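Outer membrane protein SusF (Bacteroides thetaiotaomicron, PDB 4FE9) binds starch at the bacterial cell surface, through its carbohydrate-binding modules, before the starch is transported into the periplasm for degradation. Local coordinates at residues S97-A102 with V109-K114; Q168-D173 with I243-F248. One frame throughout, in Å; residues are numbered along the deposited sequence. Where two conformers were deposited one is given.

Interaction 1: S97-A102 with V109-K114; sequences SVTQEA and VVRELK
T99, on helix 92-102, meets R111 and L113 on the strand that follows. R111 and L113 both turn toward the helix, and E112 between them turns away.

The apolar contact comes first. The T99 methyl rests alongside the upper chain of R111, with T99 CG2 3.6 Å from R111 CB and 3.8 Å from R111 CG. With chi1 at -65°, T99 CG2 lies anti to the backbone N, which leaves the hydroxyl beside that nitrogen. R111 then bends at chi2 (-66°), and its carbons make the contact while the charged end goes elsewhere. V109 CB of the same segment lies over one face of the R111 guanidinium, 4.2 Å above its plane.

The second contact joins a polar atom to a hydrocarbon. T99 OG1 faces the branched end of L113, 3.4 Å from L113 CD1 and 3.6 Å from L113 CD2. The two side chains meet roughly at right angles. No hydrogen bond links the segments. The hydroxyl is instead bonded within the helix, to L95 O one turn back. L140 and I138 of strand 128-141 extend the packing around T99 and L113.

Replacing T99 with a glycine is likely to open a gap between the R111 carbons and the L113 methyls, and to leave L95 O without its side-chain partner.

T99 therefore meets R111 and L113 through van der Waals packing. Its buried hydroxyl is satisfied by L95 O within the helix and makes no hydrogen bond to the strand segment.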
ATOM      1  N   SER A  97       3.839 -25.525  -2.290  1.00 11.87           N
ATOM      2  CA  SER A  97       2.875 -24.642  -1.606  0.50 11.87           C
ATOM      3  C   SER A  97       3.539 -23.721  -0.598  1.00 11.84           C
ATOM      4  O   SER A  97       3.219 -22.537  -0.498  1.00 11.58           O
ATOM      5  CB  SER A  97       1.785 -25.482  -0.904  0.50 12.40           C
ATOM      6  OG  SER A  97       0.888 -26.014  -1.852  0.50 11.56           O
ATOM      7  N   VAL A  98       4.403 -24.275   0.222  1.00 11.50           N
ATOM      8  CA  VAL A  98       4.997 -23.472   1.257  1.00 11.55           C
ATOM      9  C   VAL A  98       5.952 -22.422   0.645  1.00 10.77           C
ATOM     10  O   VAL A  98       6.066 -21.299   1.148  1.00 11.42           O
ATOM     11  CB  VAL A  98       5.708 -24.378   2.321  1.00 11.46           C
ATOM     12  CG1 VAL A  98       6.600 -23.562   3.184  1.00 13.93           C
ATOM     13  CG2 VAL A  98       4.645 -25.088   3.185  1.00 15.47           C
ATOM     14  N   THR A  99       6.619 -22.789  -0.457  1.00 11.15           N
ATOM     15  CA  THR A  99       7.546 -21.881  -1.126  1.00  9.69           C
ATOM     16  C   THR A  99       6.765 -20.661  -1.677  1.00 10.62           C
ATOM     17  O   THR A  99       7.197 -19.499  -1.531  1.00  8.20           O
ATOM     18  CB  THR A  99       8.304 -22.605  -2.327  1.00 12.03           C
ATOM     19  OG1 THR A  99       9.147 -23.647  -1.812  1.00 14.06           O
ATOM     20  CG2 THR A  99       9.197 -21.592  -3.084  1.00  8.99           C
ATOM     21  N   GLN A 100       5.571 -20.924  -2.211  1.00  9.95           N
ATOM     22  CA  GLN A 100       4.806 -19.869  -2.882  1.00 11.30           C
ATOM     23  C   GLN A 100       4.185 -18.926  -1.842  1.00 11.22           C
ATOM     24  O   GLN A 100       4.310 -17.747  -1.955  1.00 10.94           O
ATOM     25  CB  GLN A 100       3.754 -20.491  -3.820  1.00  9.24           C
ATOM     26  CG  GLN A 100       4.376 -21.302  -5.002  1.00 11.05           C
ATOM     27  CD  GLN A 100       3.325 -21.819  -5.990  1.00 14.33           C
ATOM     28  OE1 GLN A 100       2.367 -21.144  -6.267  1.00 18.14           O
ATOM     29  NE2 GLN A 100       3.575 -22.985  -6.580  1.00 13.21           N
ATOM     30  N   GLU A 101       3.768 -19.480  -0.718  1.00 13.24           N
ATOM     31  CA  GLU A 101       3.382 -18.662   0.447  1.00 16.30           C
ATOM     32  C   GLU A 101       4.500 -17.798   1.010  1.00 16.28           C
ATOM     33  O   GLU A 101       4.345 -16.587   1.128  1.00 17.21           O
ATOM     34  CB  GLU A 101       2.793 -19.527   1.549  1.00 16.87           C
ATOM     35  CG  GLU A 101       1.509 -20.166   1.138  1.00 22.27           C
ATOM     36  CD  GLU A 101       0.323 -19.185   1.199  1.00 50.39           C
ATOM     37  OE1 GLU A 101       0.517 -18.005   1.632  1.00 46.64           O
ATOM     38  OE2 GLU A 101      -0.806 -19.603   0.825  1.00 57.47           O
ATOM     39  N   ALA A 102       5.655 -18.401   1.271  1.00 15.45           N
ATOM     40  CA  ALA A 102       6.798 -17.644   1.755  1.00 15.63           C
ATOM     41  C   ALA A 102       7.065 -16.419   0.914  1.00 16.53           C
ATOM     42  O   ALA A 102       7.468 -15.390   1.445  1.00 15.36           O
ATOM     43  CB  ALA A 102       8.033 -18.510   1.812  1.00 15.46           C
ATOM     44  N   VAL A 109      10.158 -18.569 -10.770  1.00 12.43           N
ATOM     45  CA  VAL A 109      11.511 -18.055 -10.512  1.00 14.91           C
ATOM     46  C   VAL A 109      12.194 -19.014  -9.496  1.00 14.24           C
ATOM     47  O   VAL A 109      11.529 -19.528  -8.565  1.00 13.02           O
ATOM     48  CB  VAL A 109      11.404 -16.618  -9.863  1.00 15.08           C
ATOM     49  CG1 VAL A 109      12.759 -16.142  -9.360  1.00 18.56           C
ATOM     50  CG2 VAL A 109      10.814 -15.610 -10.890  1.00 18.37           C
ATOM     51  N   VAL A 110      13.511 -19.182  -9.600  1.00 14.19           N
ATOM     52  CA  VAL A 110      14.247 -20.009  -8.598  1.00 13.74           C
ATOM     53  C   VAL A 110      14.221 -19.368  -7.190  1.00 12.48           C
ATOM     54  O   VAL A 110      14.675 -18.239  -7.000  1.00 11.87           O
ATOM     55  CB  VAL A 110      15.707 -20.275  -9.028  1.00 15.00           C
ATOM     56  CG1 VAL A 110      16.416 -21.112  -7.983  1.00 14.57           C
ATOM     57  CG2 VAL A 110      15.738 -20.970 -10.390  1.00 14.90           C
ATOM     58  N   ARG A 111      13.586 -20.050  -6.243  1.00 10.70           N
ATOM     59  CA  ARG A 111      13.413 -19.505  -4.885  1.00 10.25           C
ATOM     60  C   ARG A 111      14.325 -20.243  -3.917  1.00 11.10           C
ATOM     61  O   ARG A 111      14.319 -21.464  -3.859  1.00 10.26           O
ATOM     62  CB  ARG A 111      11.949 -19.672  -4.407  1.00 10.00           C
ATOM     63  CG  ARG A 111      10.927 -18.963  -5.286  1.00  7.49           C
ATOM     64  CD  ARG A 111      11.110 -17.454  -5.214  1.00  9.06           C
ATOM     65  NE  ARG A 111       9.940 -16.789  -5.788  1.00 12.11           N
ATOM     66  CZ  ARG A 111       9.885 -15.498  -6.088  1.00 15.62           C
ATOM     67  NH1 ARG A 111      10.969 -14.719  -5.921  1.00  8.84           N
ATOM     68  NH2 ARG A 111       8.742 -14.977  -6.552  1.00 13.06           N
ATOM     69  N   GLU A 112      15.038 -19.495  -3.108  1.00 11.69           N
ATOM     70  CA  GLU A 112      15.838 -20.087  -2.063  1.00 14.40           C
ATOM     71  C   GLU A 112      14.998 -20.450  -0.803  1.00 14.60           C
ATOM     72  O   GLU A 112      14.162 -19.670  -0.338  1.00 12.32           O
ATOM     73  CB  GLU A 112      16.946 -19.145  -1.666  1.00 14.81           C
ATOM     74  CG  GLU A 112      17.716 -19.636  -0.480  1.00 21.24           C
ATOM     75  CD  GLU A 112      19.179 -19.224  -0.546  1.00 43.57           C
ATOM     76  OE1 GLU A 112      19.453 -18.113  -1.069  1.00 43.75           O
ATOM     77  OE2 GLU A 112      20.052 -20.047  -0.158  1.00 47.27           O
ATOM     78  N   LEU A 113      15.266 -21.633  -0.265  1.00 14.88           N
ATOM     79  CA  LEU A 113      14.697 -22.060   0.985  1.00 14.91           C
ATOM     80  C   LEU A 113      15.837 -22.393   1.962  1.00 15.52           C
ATOM     81  O   LEU A 113      16.609 -23.313   1.727  1.00 15.68           O
ATOM     82  CB  LEU A 113      13.862 -23.298   0.768  1.00 14.47           C
ATOM     83  CG  LEU A 113      12.679 -23.188  -0.198  1.00 17.01           C
ATOM     84  CD1 LEU A 113      12.145 -24.577  -0.542  1.00 19.32           C
ATOM     85  CD2 LEU A 113      11.591 -22.316   0.453  1.00 12.22           C
ATOM     86  N   LYS A 114      15.825 -21.725   3.105  1.00 14.52           N
ATOM     87  CA  LYS A 114      16.721 -22.002   4.179  1.00 15.16           C
ATOM     88  C   LYS A 114      16.016 -22.913   5.210  1.00 14.11           C
ATOM     89  O   LYS A 114      14.905 -22.637   5.627  1.00 15.56           O
ATOM     90  CB  LYS A 114      17.185 -20.674   4.782  1.00 14.17           C
ATOM     91  CG  LYS A 114      18.047 -20.767   6.014  1.00 21.98           C
ATOM     92  CD  LYS A 114      18.554 -19.347   6.409  1.00 33.41           C
ATOM     93  CE  LYS A 114      18.133 -18.958   7.841  1.00 40.76           C
ATOM     94  NZ  LYS A 114      16.686 -18.560   7.924  1.00 49.96           N
TER

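Interaction 2: Q168-D173 with I243-F248; sequences QQMKKD and ISFDAF
D246 OD1 accepts F248 N at 2.9 Å, just beyond F245, the residue that M170 touches across the sheet. The N-H to acceptor angle is 155°, and the nitrogen lies nearly on the extension of the carboxylate C-O bond. This is an Asx turn, and it follows directly on strand 241-246. D246 OD2 takes a second bond from N249 ND2.

The contact across the segments is mainly apolar. M170 reaches over with its terminal methyl. The chain bends at chi3 (74°) and lays M170 CE beside strand 241-246, the next but one in the sheet. There M170 CE is 3.9 Å from F245 CB. Its 3.8 Å approach to the backbone I243 O is plain van der Waals contact. It also lies 4.3 Å from I243 CG2. The sulfur follows, with M170 SD 4.2 Å from F245 CB and oblique to the ring. The M170 chain runs crosswise to F245, whose ring packs edge-to-face with Y153.

Strand 179-186 runs between the two strands, so the methionine spans a neighbour, and it also touches Y180 there. I155 touches M170 and I243, F192 touches I243, and I194 touches F245. This is the hydrophobic core of a beta-sheet carbohydrate-binding module, the first of the three in SusF.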
ATOM      1  N   GLN A 168     -16.383  -7.224 -17.866  1.00 14.62           N
ATOM      2  CA  GLN A 168     -15.797  -5.913 -17.699  1.00 15.09           C
ATOM      3  C   GLN A 168     -14.277  -5.956 -17.781  1.00 15.35           C
ATOM      4  O   GLN A 168     -13.643  -6.750 -17.086  1.00 14.67           O
ATOM      5  CB  GLN A 168     -16.233  -5.317 -16.376  1.00 14.46           C
ATOM      6  CG  GLN A 168     -17.718  -4.873 -16.396  1.00 18.49           C
ATOM      7  CD  GLN A 168     -18.163  -4.267 -15.071  1.00 27.49           C
ATOM      8  OE1 GLN A 168     -17.357  -3.682 -14.349  1.00 23.86           O
ATOM      9  NE2 GLN A 168     -19.473  -4.328 -14.792  1.00 23.52           N
ATOM     10  N   GLN A 169     -13.691  -5.127 -18.643  1.00 14.41           N
ATOM     11  CA  GLN A 169     -12.242  -5.174 -18.854  1.00 14.68           C
ATOM     12  C   GLN A 169     -11.487  -4.559 -17.692  1.00 13.75           C
ATOM     13  O   GLN A 169     -11.782  -3.447 -17.275  1.00 13.43           O
ATOM     14  CB  GLN A 169     -11.816  -4.486 -20.163  1.00 14.47           C
ATOM     15  CG  GLN A 169     -10.406  -4.876 -20.574  1.00 14.70           C
ATOM     16  CD  GLN A 169     -10.041  -4.405 -21.967  1.00 29.53           C
ATOM     17  OE1 GLN A 169     -10.722  -3.564 -22.546  1.00 28.49           O
ATOM     18  NE2 GLN A 169      -8.906  -4.857 -22.456  1.00 27.84           N
ATOM     19  N   MET A 170     -10.424  -5.231 -17.276  1.00 12.15           N
ATOM     20  CA  MET A 170      -9.517  -4.694 -16.265  1.00 13.23           C
ATOM     21  C   MET A 170      -8.544  -3.676 -16.874  1.00 14.58           C
ATOM     22  O   MET A 170      -8.128  -3.841 -18.013  1.00 13.58           O
ATOM     23  CB  MET A 170      -8.730  -5.848 -15.630  1.00 13.03           C
ATOM     24  CG  MET A 170      -9.637  -6.983 -15.127  1.00 10.59           C
ATOM     25  SD  MET A 170      -8.772  -8.132 -14.018  1.00 10.57           S
ATOM     26  CE  MET A 170      -8.659  -7.138 -12.521  1.00  6.85           C
ATOM     27  N   LYS A 171      -8.224  -2.621 -16.114  1.00 14.87           N
ATOM     28  CA  LYS A 171      -7.254  -1.594 -16.561  1.00 18.55           C
ATOM     29  C   LYS A 171      -5.839  -2.003 -16.197  1.00 18.93           C
ATOM     30  O   LYS A 171      -5.538  -2.227 -15.034  1.00 17.59           O
ATOM     31  CB  LYS A 171      -7.561  -0.212 -15.918  1.00 17.34           C
ATOM     32  CG  LYS A 171      -8.904   0.449 -16.402  1.00 24.07           C
ATOM     33  CD  LYS A 171      -9.327  -0.082 -17.781  1.00 32.86           C
ATOM     34  CE  LYS A 171     -10.531   0.689 -18.348  1.00 42.03           C
ATOM     35  NZ  LYS A 171     -11.124   1.620 -17.331  1.00 39.66           N
ATOM     36  N   LYS A 172      -4.954  -2.022 -17.189  1.00 21.00           N
ATOM     37  CA  LYS A 172      -3.539  -2.245 -16.935  1.00 23.34           C
ATOM     38  C   LYS A 172      -2.899  -1.028 -16.313  1.00 25.66           C
ATOM     39  O   LYS A 172      -2.871   0.023 -16.910  1.00 25.99           O
ATOM     40  CB  LYS A 172      -2.806  -2.617 -18.225  1.00 23.25           C
ATOM     41  CG  LYS A 172      -1.379  -3.041 -18.006  1.00 23.10           C
ATOM     42  CD  LYS A 172      -0.957  -4.086 -19.000  1.00 35.92           C
ATOM     43  CE  LYS A 172      -0.350  -3.461 -20.238  1.00 38.47           C
ATOM     44  NZ  LYS A 172      -1.398  -3.099 -21.201  1.00 42.12           N
ATOM     45  N   ASP A 173      -2.377  -1.181 -15.105  1.00 27.97           N
ATOM     46  CA  ASP A 173      -1.739  -0.078 -14.415  1.00 32.29           C
ATOM     47  C   ASP A 173      -0.602   0.544 -15.244  1.00 33.42           C
ATOM     48  O   ASP A 173       0.134  -0.163 -15.952  1.00 33.83           O
ATOM     49  CB  ASP A 173      -1.223  -0.525 -13.053  1.00 31.95           C
ATOM     50  CG  ASP A 173      -0.917   0.645 -12.132  1.00 37.98           C
ATOM     51  OD1 ASP A 173      -1.209   1.806 -12.519  1.00 49.67           O
ATOM     52  OD2 ASP A 173      -0.340   0.409 -11.045  1.00 46.25           O
ATOM     53  N   ILE A 243     -10.835  -4.578  -7.453  1.00  8.00           N
ATOM     54  CA  ILE A 243     -10.338  -5.918  -7.631  1.00  8.22           C
ATOM     55  C   ILE A 243      -8.991  -5.807  -8.349  1.00  9.29           C
ATOM     56  O   ILE A 243      -8.892  -5.073  -9.324  1.00  6.83           O
ATOM     57  CB  ILE A 243     -11.268  -6.724  -8.523  1.00  7.48           C
ATOM     58  CG1 ILE A 243     -12.597  -6.973  -7.827  1.00  7.17           C
ATOM     59  CG2 ILE A 243     -10.634  -8.090  -8.880  1.00  8.24           C
ATOM     60  CD1 ILE A 243     -13.621  -7.585  -8.776  1.00  7.48           C
ATOM     61  N   SER A 244      -7.925  -6.315  -7.719  1.00  7.98           N
ATOM     62  CA  SER A 244      -6.578  -6.246  -8.321  1.00  9.63           C
ATOM     63  C   SER A 244      -6.060  -7.612  -8.647  1.00  9.95           C
ATOM     64  O   SER A 244      -6.193  -8.542  -7.834  1.00 10.57           O
ATOM     65  CB  SER A 244      -5.601  -5.550  -7.390  1.00  8.78           C
ATOM     66  OG  SER A 244      -6.006  -4.215  -7.175  1.00 12.10           O
ATOM     67  N   PHE A 245      -5.379  -7.721  -9.780  1.00  8.47           N
ATOM     68  CA  PHE A 245      -4.882  -9.004 -10.270  1.00  9.47           C
ATOM     69  C   PHE A 245      -3.429  -8.815 -10.741  1.00 11.04           C
ATOM     70  O   PHE A 245      -3.157  -7.980 -11.611  1.00  9.46           O
ATOM     71  CB  PHE A 245      -5.746  -9.485 -11.444  1.00  7.33           C
ATOM     72  CG  PHE A 245      -5.131 -10.612 -12.229  1.00 10.28           C
ATOM     73  CD1 PHE A 245      -4.486 -11.661 -11.576  1.00  8.67           C
ATOM     74  CD2 PHE A 245      -5.146 -10.597 -13.631  1.00 11.05           C
ATOM     75  CE1 PHE A 245      -3.913 -12.693 -12.280  1.00 12.78           C
ATOM     76  CE2 PHE A 245      -4.588 -11.646 -14.357  1.00 15.18           C
ATOM     77  CZ  PHE A 245      -3.924 -12.678 -13.683  1.00 12.29           C
ATOM     78  N   ASP A 246      -2.499  -9.486 -10.057  1.00 11.44           N
ATOM     79  CA  ASP A 246      -1.070  -9.413 -10.381  1.00 12.23           C
ATOM     80  C   ASP A 246      -0.711 -10.607 -11.239  1.00 12.09           C
ATOM     81  O   ASP A 246      -0.748 -11.769 -10.780  1.00 13.79           O
ATOM     82  CB  ASP A 246      -0.270  -9.408  -9.063  1.00 10.97           C
ATOM     83  CG  ASP A 246       1.243  -9.358  -9.267  1.00 17.33           C
ATOM     84  OD1 ASP A 246       1.750  -9.751 -10.371  1.00 16.92           O
ATOM     85  OD2 ASP A 246       1.936  -9.039  -8.259  1.00 20.60           O
ATOM     86  N   ALA A 247      -0.532 -10.370 -12.521  1.00 12.07           N
ATOM     87  CA  ALA A 247      -0.388 -11.454 -13.464  1.00 12.55           C
ATOM     88  C   ALA A 247       1.083 -11.907 -13.604  1.00 13.95           C
ATOM     89  O   ALA A 247       1.426 -12.652 -14.541  1.00 13.93           O
ATOM     90  CB  ALA A 247      -0.949 -11.056 -14.823  1.00 13.47           C
ATOM     91  N   PHE A 248       1.936 -11.477 -12.675  1.00 13.28           N
ATOM     92  CA  PHE A 248       3.298 -12.008 -12.602  1.00 14.48           C
ATOM     93  C   PHE A 248       3.442 -12.936 -11.388  1.00 14.11           C
ATOM     94  O   PHE A 248       3.758 -14.119 -11.546  1.00 13.95           O
ATOM     95  CB  PHE A 248       4.325 -10.863 -12.527  1.00 14.57           C
ATOM     96  CG  PHE A 248       5.747 -11.332 -12.298  1.00 16.74           C
ATOM     97  CD1 PHE A 248       6.439 -11.998 -13.312  1.00 18.67           C
ATOM     98  CD2 PHE A 248       6.315 -11.276 -11.015  1.00 21.67           C
ATOM     99  CE1 PHE A 248       7.724 -12.507 -13.095  1.00 23.86           C
ATOM    100  CE2 PHE A 248       7.603 -11.787 -10.778  1.00 25.71           C
ATOM    101  CZ  PHE A 248       8.315 -12.402 -11.835  1.00 18.68           C
TER

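The two interactions follow one another along the chain, with centres about 24 Å apart. Interaction 1 packs a helix on its strand and lies away from the starch-binding sites. Interaction 2 lies inside the first carbohydrate-binding module. The side chain of I243 is about 4 Å from that of F192, a glucose-binding residue, and about 13 Å from a bound glucose, so I243 is a second-shell neighbour of F192, well away from the sugar. The two meet where V109 CG2 comes 4.2 Å from F248 CZ. A separate contact also links them: Q100 and E101 touch F224, in the same sheet as strand 241-246.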